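Local atomic coordinates of beta-lactamase (Klebsiella pneumoniae, PDB entry 6KBY), a protein that probably hydrolyses beta-lactam antibiotics to substituted beta-amino acids as a class C serine enzyme, and here holds adenosine monophosphate in its active site. Residues L72-A77 with I159-L164; F126-I131 with M138-A143; L282-S287 with A333-K338. All coordinates share one frame; numbering follows the deposited sequence.

Interaction 1: residues L72-A77 with I159-L164; sequences LSKTFA and IGTGLL
The aliphatic chain of K74 crosses the side chain of T161 at about a right angle, and both branches of the threonine meet it. The methyl lies against the root of the lysine, T161 CG2 to K74 CG 3.6 Å, while the hydroxyl sits beside the far methylenes, with T161 OG1 3.3 Å from K74 CE. The touch at the hydroxyl is no hydrogen bond: OG1 is engaged with the backbone O of S157, just ahead of helix 158-171. With OG1 beside the backbone N (chi1 -50°), CG2 is anti to that N and also faces A77, whose CB comes to 4.1 Å from T161 CG2. One turn further on, L164 CD2 rests on the backbone of A77, 4.1 Å from its C. The contact is wholly buried, with segment axes 9.5 Å apart and 32° between their directions.

Beyond the methylenes, K74 bends at chi4 (57°) and carries NZ into a polar cluster. There it is hydrogen-bonded to S71 OG, N158 OD1 and A227 O, and weakly to Y156 OH. T161 thus packs on the carbon stem, while S71, N158 and A227, from three parts of the chain, hold the amine. Behind K74, L72 O takes two bonds from T75, one from N and one from OG1; the second measures 2.8 Å from T75 OG1 to L72 O and lies in the carbonyl plane. Y240 OH is a further partner of that hydroxyl. S71, which can carry AMP covalently, and K74 form the SxxK motif at the start of helix 72-86, and Y156 and N158 match the YxN motif; their meeting at K74 NZ is characteristic of the active site of class C beta-lactamases.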
loop_
_atom_site.group_PDB
_atom_site.type_symbol
_atom_site.label_atom_id
_atom_site.label_comp_id
_atom_site.label_asym_id
_atom_site.label_seq_id
_atom_site.Cartn_x
_atom_site.Cartn_y
_atom_site.Cartn_z
ATOM N N LEU A 72 -1.865 1.255 1.994
ATOM C CA LEU A 72 -0.832 1.512 1.000
ATOM C C LEU A 72 0.497 1.706 1.698
ATOM O O LEU A 72 1.546 1.402 1.124
ATOM C CB LEU A 72 -1.160 2.725 0.133
ATOM C CG LEU A 72 -2.421 2.621 -0.719
ATOM C CD1 LEU A 72 -2.473 3.749 -1.733
ATOM C CD2 LEU A 72 -2.467 1.274 -1.395
ATOM N N SER A 73 0.451 2.148 2.964
ATOM C CA SER A 73 1.659 2.345 3.750
ATOM C C SER A 73 2.472 1.065 3.886
ATOM O O SER A 73 3.695 1.131 4.021
ATOM C CB SER A 73 1.285 2.857 5.139
ATOM O OG SER A 73 0.487 4.029 5.069
ATOM N N LYS A 74 1.814 -0.098 3.870
ATOM C CA LYS A 74 2.549 -1.349 4.020
ATOM C C LYS A 74 3.552 -1.540 2.893
ATOM O O LYS A 74 4.604 -2.164 3.093
ATOM C CB LYS A 74 1.585 -2.534 4.060
ATOM C CG LYS A 74 0.595 -2.497 5.215
ATOM C CD LYS A 74 -0.116 -3.834 5.382
ATOM C CE LYS A 74 -0.831 -3.931 6.721
ATOM N NZ LYS A 74 -1.803 -2.818 6.901
ATOM N N THR A 75 3.243 -1.030 1.694
ATOM C CA THR A 75 4.178 -1.191 0.586
ATOM C C THR A 75 5.436 -0.359 0.793
ATOM O O THR A 75 6.489 -0.703 0.251
ATOM C CB THR A 75 3.534 -0.860 -0.770
ATOM O OG1 THR A 75 3.259 0.547 -0.871
ATOM C CG2 THR A 75 2.262 -1.658 -1.004
ATOM N N PHE A 76 5.343 0.737 1.552
ATOM C CA PHE A 76 6.536 1.512 1.879
ATOM C C PHE A 76 7.411 0.778 2.886
ATOM O O PHE A 76 8.640 0.813 2.783
ATOM C CB PHE A 76 6.145 2.908 2.373
ATOM C CG PHE A 76 5.490 3.741 1.308
ATOM C CD1 PHE A 76 4.127 3.641 1.076
ATOM C CD2 PHE A 76 6.239 4.564 0.483
ATOM C CE1 PHE A 76 3.521 4.373 0.068
ATOM C CE2 PHE A 76 5.635 5.301 -0.530
ATOM C CZ PHE A 76 4.276 5.203 -0.733
ATOM N N ALA A 77 6.797 0.104 3.861
ATOM C CA ALA A 77 7.567 -0.742 4.767
ATOM C C ALA A 77 8.295 -1.834 3.992
ATOM O O ALA A 77 9.468 -2.125 4.262
ATOM C CB ALA A 77 6.651 -1.346 5.835
ATOM N N ILE A 159 0.405 -6.120 12.551
ATOM C CA ILE A 159 1.512 -6.353 13.475
ATOM C C ILE A 159 2.735 -6.852 12.723
ATOM O O ILE A 159 3.848 -6.353 12.915
ATOM C CB ILE A 159 1.113 -7.344 14.583
ATOM C CG1 ILE A 159 -0.226 -6.982 15.230
ATOM C CG2 ILE A 159 2.223 -7.419 15.629
ATOM C CD1 ILE A 159 -0.679 -7.992 16.287
ATOM N N GLY A 160 2.551 -7.866 11.877
ATOM C CA GLY A 160 3.671 -8.368 11.097
ATOM C C GLY A 160 4.305 -7.293 10.232
ATOM O O GLY A 160 5.532 -7.196 10.145
ATOM N N THR A 161 3.477 -6.447 9.609
ATOM C CA THR A 161 4.014 -5.341 8.821
ATOM C C THR A 161 4.813 -4.394 9.698
ATOM O O THR A 161 5.859 -3.878 9.282
ATOM C CB THR A 161 2.886 -4.574 8.130
ATOM O OG1 THR A 161 2.029 -5.480 7.434
ATOM C CG2 THR A 161 3.462 -3.571 7.151
ATOM N N GLY A 162 4.328 -4.152 10.915
ATOM C CA GLY A 162 5.083 -3.346 11.855
ATOM C C GLY A 162 6.470 -3.901 12.104
ATOM O O GLY A 162 7.458 -3.163 12.087
ATOM N N LEU A 163 6.563 -5.216 12.332
ATOM C CA LEU A 163 7.867 -5.836 12.545
ATOM C C LEU A 163 8.747 -5.721 11.313
ATOM O O LEU A 163 9.952 -5.484 11.432
ATOM C CB LEU A 163 7.708 -7.304 12.939
ATOM C CG LEU A 163 7.085 -7.527 14.315
ATOM C CD1 LEU A 163 6.937 -9.012 14.616
ATOM C CD2 LEU A 163 7.894 -6.830 15.408
ATOM N N LEU A 164 8.171 -5.908 10.122
ATOM C CA LEU A 164 8.948 -5.781 8.894
ATOM C C LEU A 164 9.629 -4.421 8.814
ATOM O O LEU A 164 10.838 -4.325 8.563
ATOM C CB LEU A 164 8.045 -5.995 7.679
ATOM C CG LEU A 164 8.716 -5.856 6.313
ATOM C CD1 LEU A 164 9.624 -7.053 6.047
ATOM C CD2 LEU A 164 7.662 -5.689 5.218
#

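Interaction 2: residues F126-I131 with M138-A143; sequences FMPEDI and MAYLKA. With AMP (adenosine monophosphate), chain B.
P128 lays the CG corner of its ring over one face of Y140, 4.0 Å from the ring centroid and 20° off the normal, a CH-pi contact. CG is offset toward the rim and is nearest to Y140 CE1 and CZ. The proline opens a type I beta turn, P128 to I131, closed by a bond of 3.1 Å from I131 N to P128 O; the turn belongs to the loop between helices 113-117 and 134-143, which lines the AMP pocket of this class C beta-lactamase through F126 and M127. Y140 reaches it from helix 134-143. I131, at the end of the turn, crosses the base of the tyrosine at about a right angle, its CD1 3.6 Å from Y140 CB. With CG anti to the backbone N (chi1 174°), the ring extends from the helix to meet both. L137 of the same helix touches I131 and M127, and I159 lies against P128. At the other end of the loop, F126 turns to the ligand. Its ring stands nearly perpendicular to the adenine, with the CD1-CE1 edge above the five-membered ring: F126 CD1 is 3.3 Å from AMP N7, and CE1 is 3.4 Å from AMP C8.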
loop_
_atom_site.group_PDB
_atom_site.type_symbol
_atom_site.label_atom_id
_atom_site.label_comp_id
_atom_site.label_asym_id
_atom_site.label_seq_id
_atom_site.Cartn_x
_atom_site.Cartn_y
_atom_site.Cartn_z
ATOM N N PHE A 126 -4.916 -7.055 13.979
ATOM C CA PHE A 126 -4.814 -5.799 14.711
ATOM C C PHE A 126 -3.937 -5.928 15.949
ATOM O O PHE A 126 -4.056 -6.892 16.712
ATOM C CB PHE A 126 -6.198 -5.319 15.155
ATOM C CG PHE A 126 -7.102 -4.945 14.018
ATOM C CD1 PHE A 126 -6.752 -3.924 13.146
ATOM C CD2 PHE A 126 -8.298 -5.610 13.812
ATOM C CE1 PHE A 126 -7.580 -3.577 12.093
ATOM C CE2 PHE A 126 -9.133 -5.263 12.770
ATOM C CZ PHE A 126 -8.775 -4.250 11.904
ATOM N N MET A 127 -3.091 -4.929 16.163
ATOM C CA MET A 127 -2.365 -4.801 17.418
ATOM C C MET A 127 -3.357 -4.753 18.576
ATOM O O MET A 127 -4.341 -4.004 18.509
ATOM C CB MET A 127 -1.575 -3.494 17.398
ATOM C CG MET A 127 -0.657 -3.308 18.587
ATOM S SD MET A 127 0.806 -4.353 18.468
ATOM C CE MET A 127 1.663 -3.545 17.120
ATOM N N PRO A 128 -3.149 -5.528 19.637
ATOM C CA PRO A 128 -4.000 -5.381 20.826
ATOM C C PRO A 128 -4.042 -3.926 21.279
ATOM O O PRO A 128 -3.017 -3.250 21.353
ATOM C CB PRO A 128 -3.314 -6.280 21.859
ATOM C CG PRO A 128 -2.646 -7.337 21.027
ATOM C CD PRO A 128 -2.188 -6.636 19.769
ATOM N N GLU A 129 -5.253 -3.441 21.574
ATOM C CA GLU A 129 -5.438 -2.014 21.831
ATOM C C GLU A 129 -4.690 -1.545 23.072
ATOM O O GLU A 129 -4.337 -0.363 23.170
ATOM C CB GLU A 129 -6.926 -1.681 21.959
ATOM C CG GLU A 129 -7.686 -1.679 20.644
ATOM C CD GLU A 129 -9.133 -1.250 20.808
ATOM O OE1 GLU A 129 -9.477 -0.706 21.880
ATOM O OE2 GLU A 129 -9.925 -1.457 19.865
ATOM N N ASP A 130 -4.439 -2.440 24.024
ATOM C CA ASP A 130 -3.789 -2.049 25.268
ATOM C C ASP A 130 -2.281 -1.894 25.139
ATOM O O ASP A 130 -1.639 -1.456 26.102
ATOM C CB ASP A 130 -4.113 -3.060 26.371
ATOM C CG ASP A 130 -3.647 -4.454 26.028
ATOM O OD1 ASP A 130 -4.194 -5.040 25.069
ATOM O OD2 ASP A 130 -2.733 -4.967 26.708
ATOM N N ILE A 131 -1.695 -2.238 23.994
ATOM C CA ILE A 131 -0.254 -2.106 23.808
ATOM C C ILE A 131 0.052 -0.663 23.422
ATOM O O ILE A 131 -0.301 -0.213 22.328
ATOM C CB ILE A 131 0.272 -3.091 22.761
ATOM C CG1 ILE A 131 0.059 -4.524 23.252
ATOM C CG2 ILE A 131 1.741 -2.829 22.484
ATOM C CD1 ILE A 131 0.492 -5.572 22.261
ATOM N N MET A 138 6.958 -5.770 23.435
ATOM C CA MET A 138 7.891 -6.887 23.528
ATOM C C MET A 138 7.356 -7.988 24.436
ATOM O O MET A 138 7.584 -9.172 24.173
ATOM C CB MET A 138 9.264 -6.401 23.994
ATOM C CG MET A 138 9.988 -5.536 22.975
ATOM S SD MET A 138 10.350 -6.414 21.436
ATOM C CE MET A 138 11.020 -5.076 20.448
ATOM N N ALA A 139 6.643 -7.623 25.504
ATOM C CA ALA A 139 6.045 -8.640 26.364
ATOM C C ALA A 139 5.011 -9.461 25.604
ATOM O O ALA A 139 4.956 -10.690 25.739
ATOM C CB ALA A 139 5.422 -7.987 27.599
ATOM N N TYR A 140 4.194 -8.799 24.783
ATOM C CA TYR A 140 3.218 -9.514 23.970
ATOM C C TYR A 140 3.911 -10.438 22.977
ATOM O O TYR A 140 3.552 -11.615 22.849
ATOM C CB TYR A 140 2.319 -8.513 23.240
ATOM C CG TYR A 140 1.368 -9.165 22.265
ATOM C CD1 TYR A 140 0.236 -9.824 22.713
ATOM C CD2 TYR A 140 1.606 -9.131 20.894
ATOM C CE1 TYR A 140 -0.633 -10.433 21.832
ATOM C CE2 TYR A 140 0.739 -9.739 20.003
ATOM C CZ TYR A 140 -0.378 -10.389 20.479
ATOM O OH TYR A 140 -1.250 -11.002 19.606
ATOM N N LEU A 141 4.915 -9.920 22.268
ATOM C CA LEU A 141 5.588 -10.712 21.246
ATOM C C LEU A 141 6.334 -11.897 21.845
ATOM O O LEU A 141 6.390 -12.964 21.225
ATOM C CB LEU A 141 6.525 -9.825 20.432
ATOM C CG LEU A 141 5.851 -8.726 19.610
ATOM C CD1 LEU A 141 6.906 -7.853 18.959
ATOM C CD2 LEU A 141 4.911 -9.313 18.566
ATOM N N LYS A 142 6.893 -11.742 23.052
ATOM C CA LYS A 142 7.561 -12.862 23.713
ATOM C C LYS A 142 6.579 -13.949 24.130
ATOM O O LYS A 142 6.958 -15.125 24.204
ATOM C CB LYS A 142 8.332 -12.384 24.945
ATOM C CG LYS A 142 9.597 -11.603 24.650
ATOM C CD LYS A 142 10.268 -11.165 25.943
ATOM C CE LYS A 142 11.274 -10.055 25.705
ATOM N NZ LYS A 142 11.801 -9.515 26.990
ATOM N N ALA A 143 5.335 -13.586 24.424
ATOM C CA ALA A 143 4.336 -14.544 24.882
ATOM C C ALA A 143 3.513 -15.137 23.745
ATOM O O ALA A 143 2.782 -16.111 23.966
ATOM C CB ALA A 143 3.401 -13.880 25.898
HETATM P P AMP B . -5.236 -1.511 5.527
HETATM O O1P AMP B . -5.764 -0.197 5.042
HETATM O O2P AMP B . -5.764 -2.774 4.902
HETATM O "O5'" AMP B . -5.356 -1.594 7.109
HETATM C "C5'" AMP B . -4.929 -0.509 7.919
HETATM C "C4'" AMP B . -6.093 0.214 8.545
HETATM O "O4'" AMP B . -6.723 -0.634 9.543
HETATM C "C3'" AMP B . -5.737 1.486 9.302
HETATM O "O3'" AMP B . -5.601 2.615 8.458
HETATM C "C2'" AMP B . -6.860 1.602 10.320
HETATM O "O2'" AMP B . -8.042 2.108 9.713
HETATM C "C1'" AMP B . -7.088 0.134 10.672
HETATM N N9 AMP B . -6.246 -0.293 11.805
HETATM C C8 AMP B . -5.210 -1.160 11.737
HETATM N N7 AMP B . -4.644 -1.342 12.960
HETATM C C5 AMP B . -5.328 -0.573 13.831
HETATM C C6 AMP B . -5.254 -0.296 15.282
HETATM N N6 AMP B . -4.313 -0.886 16.055
HETATM N N1 AMP B . -6.153 0.572 15.805
HETATM C C2 AMP B . -7.092 1.167 15.043
HETATM N N3 AMP B . -7.216 0.959 13.717
HETATM C C4 AMP B . -6.380 0.114 13.067
#

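Interaction 3: residues L282-S287 with A333-K338; sequences LPYPVS and AFVPAK
V335 sets one methyl squarely over the ring of Y284: CG1 lies 3.8 Å from the centroid and only 9° off the ring normal, a well-centred CH-pi contact. The second methyl lies on the same side of the ring, near its CD2-CE2 edge, V335 CG2 to Y284 CD2 3.9 Å. This is the close, inner half, where V335 is buried and W318 also packs on it. Both residues lie at strand ends of the large antiparallel sheet, Y284 just past strand 280-283 and V335 closing strand 328-335. Strand 317-325 runs between those two, so the tyrosine reaches across a strand to its partner; with CG anti to the backbone N (chi1 173°), its ring projects that way. Y284 is tied to N316 by backbone bonding, and a cis peptide follows it before P285. The outer half is looser and partly exposed. K338, at the end of a 3-10 segment, runs its chain past the hydroxyl end of the tyrosine at about a right angle, with CG and CE each 3.8 Å from Y284 OH. No hydrogen bond forms there. The turn is pinned by K338 N to V335 O, 3.0 Å, whereas the amine makes a long, weak ion pair with E367.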
loop_
_atom_site.group_PDB
_atom_site.type_symbol
_atom_site.label_atom_id
_atom_site.label_comp_id
_atom_site.label_asym_id
_atom_site.label_seq_id
_atom_site.Cartn_x
_atom_site.Cartn_y
_atom_site.Cartn_z
ATOM N N LEU A 282 -1.777 -10.597 -9.539
ATOM C CA LEU A 282 -2.464 -11.656 -10.255
ATOM C C LEU A 282 -1.969 -11.657 -11.692
ATOM O O LEU A 282 -1.592 -10.603 -12.216
ATOM C CB LEU A 282 -3.981 -11.428 -10.268
ATOM C CG LEU A 282 -4.697 -11.510 -8.921
ATOM C CD1 LEU A 282 -4.672 -10.163 -8.202
ATOM C CD2 LEU A 282 -6.125 -11.979 -9.115
ATOM N N PRO A 283 -1.966 -12.813 -12.353
ATOM C CA PRO A 283 -1.583 -12.836 -13.772
ATOM C C PRO A 283 -2.470 -11.926 -14.616
ATOM O O PRO A 283 -3.670 -11.795 -14.375
ATOM C CB PRO A 283 -1.756 -14.308 -14.161
ATOM C CG PRO A 283 -1.543 -15.048 -12.885
ATOM C CD PRO A 283 -2.119 -14.171 -11.802
ATOM N N TYR A 284 -1.863 -11.299 -15.621
ATOM C CA TYR A 284 -2.551 -10.391 -16.529
ATOM C C TYR A 284 -2.518 -11.009 -17.931
ATOM O O TYR A 284 -1.492 -11.559 -18.316
ATOM C CB TYR A 284 -1.832 -9.045 -16.527
ATOM C CG TYR A 284 -2.358 -8.083 -17.554
ATOM C CD1 TYR A 284 -1.863 -8.089 -18.851
ATOM C CD2 TYR A 284 -3.351 -7.170 -17.238
ATOM C CE1 TYR A 284 -2.342 -7.221 -19.800
ATOM C CE2 TYR A 284 -3.840 -6.290 -18.188
ATOM C CZ TYR A 284 -3.326 -6.324 -19.463
ATOM O OH TYR A 284 -3.796 -5.463 -20.428
ATOM N N PRO A 285 -3.611 -10.917 -18.710
ATOM C CA PRO A 285 -4.894 -10.274 -18.408
ATOM C C PRO A 285 -5.606 -10.950 -17.241
ATOM O O PRO A 285 -5.545 -12.156 -17.078
ATOM C CB PRO A 285 -5.703 -10.464 -19.698
ATOM C CG PRO A 285 -5.057 -11.614 -20.385
ATOM C CD PRO A 285 -3.599 -11.491 -20.067
ATOM N N VAL A 286 -6.255 -10.159 -16.401
ATOM C CA VAL A 286 -6.897 -10.682 -15.204
ATOM C C VAL A 286 -8.398 -10.501 -15.351
ATOM O O VAL A 286 -8.857 -9.525 -15.953
ATOM C CB VAL A 286 -6.349 -10.028 -13.918
ATOM C CG1 VAL A 286 -6.548 -8.528 -13.968
ATOM C CG2 VAL A 286 -6.988 -10.639 -12.668
ATOM N N SER A 287 -9.159 -11.466 -14.848
ATOM C CA SER A 287 -10.605 -11.324 -14.879
ATOM C C SER A 287 -11.058 -10.519 -13.673
ATOM O O SER A 287 -10.463 -10.592 -12.591
ATOM C CB SER A 287 -11.297 -12.686 -14.862
ATOM O OG SER A 287 -11.348 -13.234 -13.551
ATOM N N ALA A 333 -3.348 0.245 -8.567
ATOM C CA ALA A 333 -3.103 -0.910 -9.422
ATOM C C ALA A 333 -2.224 -0.491 -10.589
ATOM O O ALA A 333 -2.345 0.629 -11.097
ATOM C CB ALA A 333 -4.408 -1.506 -9.961
ATOM N N PHE A 334 -1.349 -1.394 -11.027
ATOM C CA PHE A 334 -0.537 -1.116 -12.201
ATOM C C PHE A 334 -0.163 -2.414 -12.900
ATOM O O PHE A 334 -0.069 -3.473 -12.271
ATOM C CB PHE A 334 0.681 -0.230 -11.887
ATOM C CG PHE A 334 1.650 -0.806 -10.875
ATOM C CD1 PHE A 334 1.420 -0.692 -9.510
ATOM C CD2 PHE A 334 2.818 -1.424 -11.291
ATOM C CE1 PHE A 334 2.328 -1.197 -8.592
ATOM C CE2 PHE A 334 3.729 -1.931 -10.380
ATOM C CZ PHE A 334 3.480 -1.819 -9.030
ATOM N N VAL A 335 0.038 -2.311 -14.205
ATOM C CA VAL A 335 0.410 -3.433 -15.054
ATOM C C VAL A 335 1.707 -3.065 -15.756
ATOM O O VAL A 335 1.702 -2.315 -16.735
ATOM C CB VAL A 335 -0.697 -3.752 -16.076
ATOM C CG1 VAL A 335 -0.279 -4.909 -16.965
ATOM C CG2 VAL A 335 -2.021 -4.051 -15.380
ATOM N N PRO A 336 2.850 -3.565 -15.275
ATOM C CA PRO A 336 4.128 -3.093 -15.844
ATOM C C PRO A 336 4.264 -3.330 -17.341
ATOM O O PRO A 336 4.808 -2.475 -18.052
ATOM C CB PRO A 336 5.180 -3.835 -15.010
ATOM C CG PRO A 336 4.479 -4.102 -13.691
ATOM C CD PRO A 336 3.047 -4.400 -14.076
ATOM N N ALA A 337 3.732 -4.442 -17.854
ATOM C CA ALA A 337 3.850 -4.733 -19.282
ATOM C C ALA A 337 3.186 -3.667 -20.136
ATOM O O ALA A 337 3.581 -3.461 -21.292
ATOM C CB ALA A 337 3.202 -6.077 -19.591
ATOM N N LYS A 338 2.170 -3.000 -19.605
ATOM C CA LYS A 338 1.446 -1.976 -20.333
ATOM C C LYS A 338 1.831 -0.571 -19.897
ATOM O O LYS A 338 1.287 0.398 -20.433
ATOM C CB LYS A 338 -0.061 -2.195 -20.177
ATOM C CG LYS A 338 -0.541 -3.562 -20.660
ATOM C CD LYS A 338 -0.114 -3.852 -22.094
ATOM C CE LYS A 338 -0.649 -5.195 -22.557
ATOM N NZ LYS A 338 -0.104 -5.580 -23.891
#

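In the fold
Interactions 1 and 2 are neighbours, their centres 16 Å apart and joined through helix 158-171. I159 CD1 touches F126 O at 3.6 Å, and L163 CD2 meets L141 CD1 at 3.8 Å, so one helix backs both the K74 site and the loop beside the adenine. Along the chain, 126-131 with 138-143 is nested inside the loop closed by interaction 1. Together they approach AMP from two ends, K74 near its phosphate and F126 against its base. Interaction 3 stands apart at the sheet: its centre is 23 Å from that of interaction 1 and 38 Å from that of interaction 2, which lies on the opposite side of the chain's centre.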